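Local coordinates for protein walker-Type ATPase (Pyrococcus abyssi, PDB 2QEN) that probably binds and hydrolyses ATP, as expected of an archaeal Walker-type P-loop ATPase, although its cellular role is unknown, at residues Ser46-Arg49 with Ala50-Glu54; Arg118-Asn121 with Asp122-Glu125; Asp160-Pro163 with Asn164-Ile167. The protein carries 1 engineered substitution. All coordinates share one frame; numbering follows the deposited sequence.

Interaction 1 (Ser46-Arg49 with Ala50-Glu54); sequences SLLR and AFLNE. With ADP (adenosine-5'-diphosphate), chain C.
L48 and L52, one helical turn apart, lie side by side and point the same way, with L48 CG 4.1 Å from L52 CD1. L48 sends CG away from its own N (chi1 -173°), whereas L52 folds CG back beside its N, where L52 CG rests 3.4 Å from L48 O. That carbonyl also accepts the L52 backbone bond, L52 N to L48 O at 2.9 Å, and equivalent bonds run from A50 N to S46 O and from F51 N to L47 O; the one from N53 N to R49 O is weak. Near the N-terminal end of the helix, S46 grips an alpha-phosphate oxygen with two donors: S46 N lies 2.8 Å from ADP O1A and S46 OG 2.7 Å from the same atom. The hydroxyl sits beside the backbone N (chi1 -55°), which lets both donors converge. S46 N lies over the rim of one face of the R49 guanidinium, whose NE is bonded to K8 O. Farther out, L48 and L52 pack on strands 57-61 and 130-135, while F51 meets helix 18-30. The result is the helix that follows a P-loop (Walker A), its first turn facing the nucleotide phosphates.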
loop_
_atom_site.group_PDB
_atom_site.type_symbol
_atom_site.label_atom_id
_atom_site.label_comp_id
_atom_site.label_asym_id
_atom_site.label_seq_id
_atom_site.Cartn_x
_atom_site.Cartn_y
_atom_site.Cartn_z
ATOM N N SER A 46 -6.649 2.085 -3.943
ATOM C CA SER A 46 -8.015 2.320 -4.392
ATOM C C SER A 46 -8.630 3.541 -3.731
ATOM O O SER A 46 -9.198 4.376 -4.415
ATOM C CB SER A 46 -8.881 1.084 -4.126
ATOM O OG SER A 46 -8.280 -0.048 -4.734
ATOM N N LEU A 47 -8.505 3.630 -2.399
ATOM C CA LEU A 47 -8.970 4.782 -1.634
ATOM C C LEU A 47 -8.268 6.058 -2.106
ATOM O O LEU A 47 -8.913 7.077 -2.313
ATOM C CB LEU A 47 -8.741 4.561 -0.133
ATOM C CG LEU A 47 -9.148 5.699 0.813
ATOM C CD1 LEU A 47 -10.696 5.861 0.880
ATOM C CD2 LEU A 47 -8.557 5.488 2.206
ATOM N N LEU A 48 -6.952 5.977 -2.297
ATOM C CA LEU A 48 -6.155 7.112 -2.764
ATOM C C LEU A 48 -6.539 7.596 -4.170
ATOM O O LEU A 48 -6.672 8.807 -4.374
ATOM C CB LEU A 48 -4.650 6.811 -2.671
ATOM C CG LEU A 48 -3.702 7.977 -2.964
ATOM C CD1 LEU A 48 -4.003 9.211 -2.078
ATOM C CD2 LEU A 48 -2.255 7.527 -2.821
ATOM N N ARG A 49 -6.728 6.677 -5.122
ATOM C CA ARG A 49 -7.182 7.057 -6.466
ATOM C C ARG A 49 -8.557 7.734 -6.484
ATOM O O ARG A 49 -8.752 8.721 -7.201
ATOM C CB ARG A 49 -7.204 5.852 -7.421
ATOM C CG ARG A 49 -5.824 5.420 -7.939
ATOM C CD ARG A 49 -5.933 4.421 -9.083
ATOM N NE ARG A 49 -6.500 3.157 -8.618
ATOM C CZ ARG A 49 -5.796 2.127 -8.168
ATOM N NH1 ARG A 49 -4.469 2.174 -8.117
ATOM N NH2 ARG A 49 -6.430 1.041 -7.753
ATOM N N ALA A 50 -9.497 7.194 -5.706
ATOM C CA ALA A 50 -10.826 7.784 -5.530
ATOM C C ALA A 50 -10.746 9.195 -4.914
ATOM O O ALA A 50 -11.427 10.109 -5.353
ATOM C CB ALA A 50 -11.688 6.877 -4.663
ATOM N N PHE A 51 -9.889 9.348 -3.909
ATOM C CA PHE A 51 -9.641 10.628 -3.236
ATOM C C PHE A 51 -9.076 11.679 -4.201
ATOM O O PHE A 51 -9.517 12.828 -4.200
ATOM C CB PHE A 51 -8.648 10.390 -2.089
ATOM C CG PHE A 51 -8.521 11.532 -1.119
ATOM C CD1 PHE A 51 -9.465 11.722 -0.121
ATOM C CD2 PHE A 51 -7.414 12.389 -1.173
ATOM C CE1 PHE A 51 -9.328 12.737 0.793
ATOM C CE2 PHE A 51 -7.270 13.420 -0.260
ATOM C CZ PHE A 51 -8.233 13.603 0.726
ATOM N N LEU A 52 -8.102 11.282 -5.021
ATOM C CA LEU A 52 -7.500 12.197 -5.999
ATOM C C LEU A 52 -8.405 12.454 -7.201
ATOM O O LEU A 52 -8.216 13.447 -7.899
ATOM C CB LEU A 52 -6.122 11.706 -6.475
ATOM C CG LEU A 52 -5.019 11.629 -5.413
ATOM C CD1 LEU A 52 -3.808 10.841 -5.943
ATOM C CD2 LEU A 52 -4.615 13.020 -4.956
ATOM N N ASN A 53 -9.376 11.565 -7.439
ATOM C CA ASN A 53 -10.339 11.739 -8.537
ATOM C C ASN A 53 -11.083 13.069 -8.411
ATOM O O ASN A 53 -11.408 13.706 -9.410
ATOM C CB ASN A 53 -11.332 10.568 -8.587
ATOM C CG ASN A 53 -12.192 10.566 -9.854
ATOM O OD1 ASN A 53 -11.681 10.670 -10.976
ATOM N ND2 ASN A 53 -13.511 10.420 -9.677
ATOM N N GLU A 54 -11.329 13.488 -7.173
ATOM C CA GLU A 54 -12.074 14.719 -6.901
ATOM C C GLU A 54 -11.180 15.898 -6.522
ATOM O O GLU A 54 -11.624 17.048 -6.545
ATOM C CB GLU A 54 -13.127 14.465 -5.810
ATOM C CG GLU A 54 -14.360 13.717 -6.333
ATOM C CD GLU A 54 -15.256 13.180 -5.224
ATOM O OE1 GLU A 54 -15.907 13.993 -4.531
ATOM O OE2 GLU A 54 -15.312 11.947 -5.051
HETATM P PB ADP C . -3.372 -1.862 -1.403
HETATM O O1B ADP C . -3.812 -1.566 0.010
HETATM O O2B ADP C . -2.999 -0.607 -2.160
HETATM O O3B ADP C . -2.346 -2.954 -1.555
HETATM P PA ADP C . -5.537 -1.988 -3.414
HETATM O O1A ADP C . -6.121 -0.608 -3.260
HETATM O O2A ADP C . -4.774 -2.350 -4.649
HETATM O O3A ADP C . -4.707 -2.449 -2.084
HETATM O "O5'" ADP C . -6.800 -2.985 -3.249
HETATM C "C5'" ADP C . -6.767 -4.362 -3.636
HETATM C "C4'" ADP C . -7.981 -4.633 -4.533
HETATM O "O4'" ADP C . -9.170 -4.792 -3.737
HETATM C "C3'" ADP C . -8.336 -3.511 -5.508
HETATM O "O3'" ADP C . -7.724 -3.676 -6.781
HETATM C "C2'" ADP C . -9.813 -3.658 -5.686
HETATM O "O2'" ADP C . -9.988 -4.849 -6.448
HETATM C "C1'" ADP C . -10.274 -4.098 -4.329
HETATM N N9 ADP C . -10.722 -3.061 -3.373
HETATM C C8 ADP C . -9.960 -2.518 -2.406
HETATM N N7 ADP C . -10.676 -1.662 -1.638
HETATM C C5 ADP C . -11.933 -1.650 -2.119
HETATM C C6 ADP C . -13.198 -0.966 -1.783
HETATM N N6 ADP C . -13.267 -0.101 -0.747
HETATM N N1 ADP C . -14.288 -1.241 -2.544
HETATM C C2 ADP C . -14.232 -2.085 -3.580
HETATM N N3 ADP C . -13.123 -2.763 -3.931
HETATM C C4 ADP C . -11.961 -2.586 -3.258
#

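Interaction 2 (Arg118-Asn121 with Asp122-Glu125); sequences RELN and DLGE
L120 and L123 make up the apolar side of this helical turn, touching each other only lightly: L120 CD2 stands 4.4 Å from L123 CD2. The close packing comes from the sheet, since both leucines press on F130 of strand 130-135 and L120 also meets V132 and L165. Regular backbone bonds tie the turn together, among them G124 N to L120 O at 2.9 Å and D122 N to R118 O at 3.0 Å. This is helix 113-127 of the P-loop ATPase fold, an amphipathic helix with one side laid against the parallel sheet. N121, itself buried, lies next to the hydrated side of the helix. With CG anti to the backbone N (chi1 -175°), its amide reaches the E125 carboxylate without bonding to it directly: N121 ND2 and E125 OE2 are 3.8 Å apart and the two planes stand 86° from each other, almost perpendicular. Water fills the role of go-between. One molecule accepts from N121 ND2 at 2.9 Å and donates to E125 OE2 at 2.9 Å; a second accepts from the same ND2 and donates to D122 OD1, at a distance so short that its exact value is doubtful. N121 OD1 faces the other way, taking a weak hydrogen bond from N164 N, so the amide has partners at both ends. On the exposed flank D122 leans back along the helix until its CG is 3.3 Å from R118 O. D122 OD1 and R118 O, both acceptors, do not bond to each other; it is the second water that gives D122 OD1 its hydrogen.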
loop_
_atom_site.group_PDB
_atom_site.type_symbol
_atom_site.label_atom_id
_atom_site.label_comp_id
_atom_site.label_asym_id
_atom_site.label_seq_id
_atom_site.Cartn_x
_atom_site.Cartn_y
_atom_site.Cartn_z
ATOM N N ARG A 118 8.277 23.379 -6.387
ATOM C CA ARG A 118 7.920 24.800 -6.316
ATOM C C ARG A 118 6.840 25.187 -7.331
ATOM O O ARG A 118 5.883 25.870 -6.980
ATOM C CB ARG A 118 9.162 25.697 -6.500
ATOM C CG ARG A 118 10.105 25.710 -5.297
ATOM C CD ARG A 118 11.169 26.807 -5.440
ATOM N NE ARG A 118 12.199 26.416 -6.405
ATOM C CZ ARG A 118 13.432 26.030 -6.081
ATOM N NH1 ARG A 118 13.813 26.006 -4.805
ATOM N NH2 ARG A 118 14.293 25.683 -7.037
ATOM N N GLU A 119 6.999 24.758 -8.582
ATOM C CA GLU A 119 5.959 24.941 -9.596
ATOM C C GLU A 119 4.604 24.300 -9.228
ATOM O O GLU A 119 3.552 24.885 -9.476
ATOM C CB GLU A 119 6.438 24.441 -10.962
ATOM C CG GLU A 119 7.507 25.314 -11.607
ATOM C CD GLU A 119 8.001 24.769 -12.950
ATOM O OE1 GLU A 119 7.159 24.333 -13.773
ATOM O OE2 GLU A 119 9.239 24.791 -13.187
ATOM N N LEU A 120 4.637 23.114 -8.625
ATOM C CA LEU A 120 3.413 22.431 -8.178
ATOM C C LEU A 120 2.731 23.150 -7.015
ATOM O O LEU A 120 1.506 23.159 -6.935
ATOM C CB LEU A 120 3.696 20.977 -7.788
ATOM C CG LEU A 120 4.086 20.023 -8.913
ATOM C CD1 LEU A 120 4.373 18.633 -8.331
ATOM C CD2 LEU A 120 3.006 19.967 -9.991
ATOM N N ASN A 121 3.533 23.741 -6.125
ATOM C CA ASN A 121 3.036 24.603 -5.056
ATOM C C ASN A 121 2.400 25.904 -5.596
ATOM O O ASN A 121 1.389 26.362 -5.063
ATOM C CB ASN A 121 4.155 24.930 -4.056
ATOM C CG ASN A 121 3.654 25.728 -2.855
ATOM O OD1 ASN A 121 2.975 25.190 -1.983
ATOM N ND2 ASN A 121 3.987 27.014 -2.805
ATOM N N ASP A 122 3.006 26.489 -6.637
ATOM C CA ASP A 122 2.435 27.654 -7.360
ATOM C C ASP A 122 1.059 27.309 -7.928
ATOM O O ASP A 122 0.140 28.127 -7.919
ATOM C CB ASP A 122 3.341 28.082 -8.527
ATOM C CG ASP A 122 4.642 28.728 -8.075
ATOM O OD1 ASP A 122 4.795 29.028 -6.865
ATOM O OD2 ASP A 122 5.522 28.941 -8.941
ATOM N N LEU A 123 0.931 26.076 -8.420
ATOM C CA LEU A 123 -0.331 25.567 -8.931
ATOM C C LEU A 123 -1.336 25.402 -7.774
ATOM O O LEU A 123 -2.521 25.760 -7.902
ATOM C CB LEU A 123 -0.079 24.257 -9.688
ATOM C CG LEU A 123 -1.199 23.420 -10.311
ATOM C CD1 LEU A 123 -2.053 24.277 -11.229
ATOM C CD2 LEU A 123 -0.596 22.236 -11.078
ATOM N N GLY A 124 -0.832 24.904 -6.640
ATOM C CA GLY A 124 -1.599 24.789 -5.406
ATOM C C GLY A 124 -2.169 26.112 -4.929
ATOM O O GLY A 124 -3.276 26.158 -4.394
ATOM N N GLU A 125 -1.405 27.187 -5.124
ATOM C CA GLU A 125 -1.816 28.538 -4.740
ATOM C C GLU A 125 -3.081 28.988 -5.444
ATOM O O GLU A 125 -3.891 29.705 -4.858
ATOM C CB GLU A 125 -0.709 29.550 -5.036
ATOM C CG GLU A 125 0.255 29.746 -3.895
ATOM C CD GLU A 125 1.452 30.615 -4.265
ATOM O OE1 GLU A 125 1.348 31.469 -5.180
ATOM O OE2 GLU A 125 2.504 30.437 -3.619
HETATM O O HOH W 1 2.606 28.989 -1.151
HETATM O O HOH W 2 5.891 27.994 -4.877
#

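Interaction 3 (Asp160-Pro163 with Asn164-Ile167); sequences DSLP and NLKI
A type I beta turn from L162 to L165 reverses the chain, closed by L165 N donating to L162 O at 3.1 Å, with the donor well above the carbonyl plane (50° out of it) and P163 and N164 at the two corners. The turn brings its end residues together as a pair of side-by-side leucines that point the same way. L162 CB and L165 CB are 4.0 Å apart, and the contact closes further out, where L162 CD1 lies 3.8 Å from L165 CD2. Different first torsions produce this match: L162 keeps CG beside its backbone N, while L165 carries CG anti to its N (chi1 -162°). At the corners the proline ring and the asparagine amide pass each other at a slant, P163 CG being 3.9 Å from N164 OD1. N164 ND2 is hydrogen-bonded to G128 O, which would favour this orientation of the side-chain amide. K166 bends back so that K166 CE comes 4.3 Å from P163 O, but its NZ finds its partners in L28 O and the carboxylate of E129. Of the buried leucines, L162 packs on Y157 of helix 149-161 and on N121 of helix 113-127, and L165 on F117 and N121 of the latter. The turn thus completes a beta-alpha-beta crossover, passing from helix 149-161 into strand 165-171, which runs parallel between strands 130-135 and 33-37.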
loop_
_atom_site.group_PDB
_atom_site.type_symbol
_atom_site.label_atom_id
_atom_site.label_comp_id
_atom_site.label_asym_id
_atom_site.label_seq_id
_atom_site.Cartn_x
_atom_site.Cartn_y
_atom_site.Cartn_z
ATOM N N ASP A 160 8.082 22.660 5.376
ATOM C CA ASP A 160 8.334 23.968 5.964
ATOM C C ASP A 160 7.903 25.135 5.079
ATOM O O ASP A 160 7.473 26.172 5.589
ATOM C CB ASP A 160 9.822 24.136 6.281
ATOM C CG ASP A 160 10.329 23.167 7.334
ATOM O OD1 ASP A 160 9.550 22.680 8.182
ATOM O OD2 ASP A 160 11.549 22.908 7.326
ATOM N N SER A 161 8.036 24.979 3.763
ATOM C CA SER A 161 8.048 26.137 2.852
ATOM C C SER A 161 7.036 26.124 1.714
ATOM O O SER A 161 6.911 27.121 1.007
ATOM C CB SER A 161 9.437 26.291 2.241
ATOM O OG SER A 161 10.404 26.331 3.258
ATOM N N LEU A 162 6.347 25.005 1.503
ATOM C CA LEU A 162 5.361 24.914 0.422
ATOM C C LEU A 162 3.942 24.666 0.986
ATOM O O LEU A 162 3.435 23.544 0.939
ATOM C CB LEU A 162 5.809 23.865 -0.621
ATOM C CG LEU A 162 7.217 24.059 -1.251
ATOM C CD1 LEU A 162 7.624 22.871 -2.132
ATOM C CD2 LEU A 162 7.363 25.395 -2.028
ATOM N N PRO A 163 3.308 25.724 1.548
ATOM C CA PRO A 163 2.014 25.580 2.239
ATOM C C PRO A 163 0.825 25.192 1.357
ATOM O O PRO A 163 -0.192 24.727 1.871
ATOM C CB PRO A 163 1.778 26.971 2.855
ATOM C CG PRO A 163 2.614 27.906 2.041
ATOM C CD PRO A 163 3.811 27.119 1.604
ATOM N N ASN A 164 0.933 25.370 0.049
ATOM C CA ASN A 164 -0.153 24.941 -0.832
ATOM C C ASN A 164 0.100 23.581 -1.455
ATOM O O ASN A 164 -0.491 23.222 -2.469
ATOM C CB ASN A 164 -0.404 26.008 -1.884
ATOM C CG ASN A 164 -0.828 27.304 -1.263
ATOM O OD1 ASN A 164 0.005 28.120 -0.879
ATOM N ND2 ASN A 164 -2.128 27.501 -1.147
ATOM N N LEU A 165 0.996 22.826 -0.830
ATOM C CA LEU A 165 1.363 21.529 -1.327
ATOM C C LEU A 165 1.225 20.506 -0.200
ATOM O O LEU A 165 1.728 20.721 0.906
ATOM C CB LEU A 165 2.787 21.581 -1.873
ATOM C CG LEU A 165 3.236 20.470 -2.817
ATOM C CD1 LEU A 165 2.494 20.577 -4.151
ATOM C CD2 LEU A 165 4.756 20.558 -3.018
ATOM N N LYS A 166 0.502 19.421 -0.476
ATOM C CA LYS A 166 0.315 18.357 0.500
ATOM C C LYS A 166 0.914 17.071 -0.053
ATOM O O LYS A 166 0.825 16.797 -1.249
ATOM C CB LYS A 166 -1.172 18.166 0.838
ATOM C CG LYS A 166 -1.809 19.347 1.557
ATOM C CD LYS A 166 -1.227 19.540 2.972
ATOM C CE LYS A 166 -1.487 20.950 3.483
ATOM N NZ LYS A 166 -2.790 21.068 4.154
ATOM N N ILE A 167 1.538 16.303 0.826
ATOM C CA ILE A 167 2.219 15.076 0.436
ATOM C C ILE A 167 1.576 13.923 1.223
ATOM O O ILE A 167 1.352 14.039 2.429
ATOM C CB ILE A 167 3.750 15.169 0.670
ATOM C CG1 ILE A 167 4.393 16.178 -0.292
ATOM C CG2 ILE A 167 4.435 13.779 0.542
ATOM C CD1 ILE A 167 5.873 16.368 -0.046
#

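The three contacts follow one another along the chain, all within the P-loop ATPase domain and all around its parallel five-stranded sheet. Interaction 1 lies about 20 Å, centre to centre, from each of the others; its nearest atoms are about 11 Å from interaction 2 and about 8 Å from interaction 3. Interactions 2 and 3 have centres about 9 Å apart and touch directly, joining helix 113-127 to the turn ahead of strand 165-171. Strand 130-135 is shared by all three surroundings: it packs against helices 44-54 and 113-127 and pairs with strand 165-171. The nucleotide-binding helix and the helix-turn pair are therefore built on one common sheet.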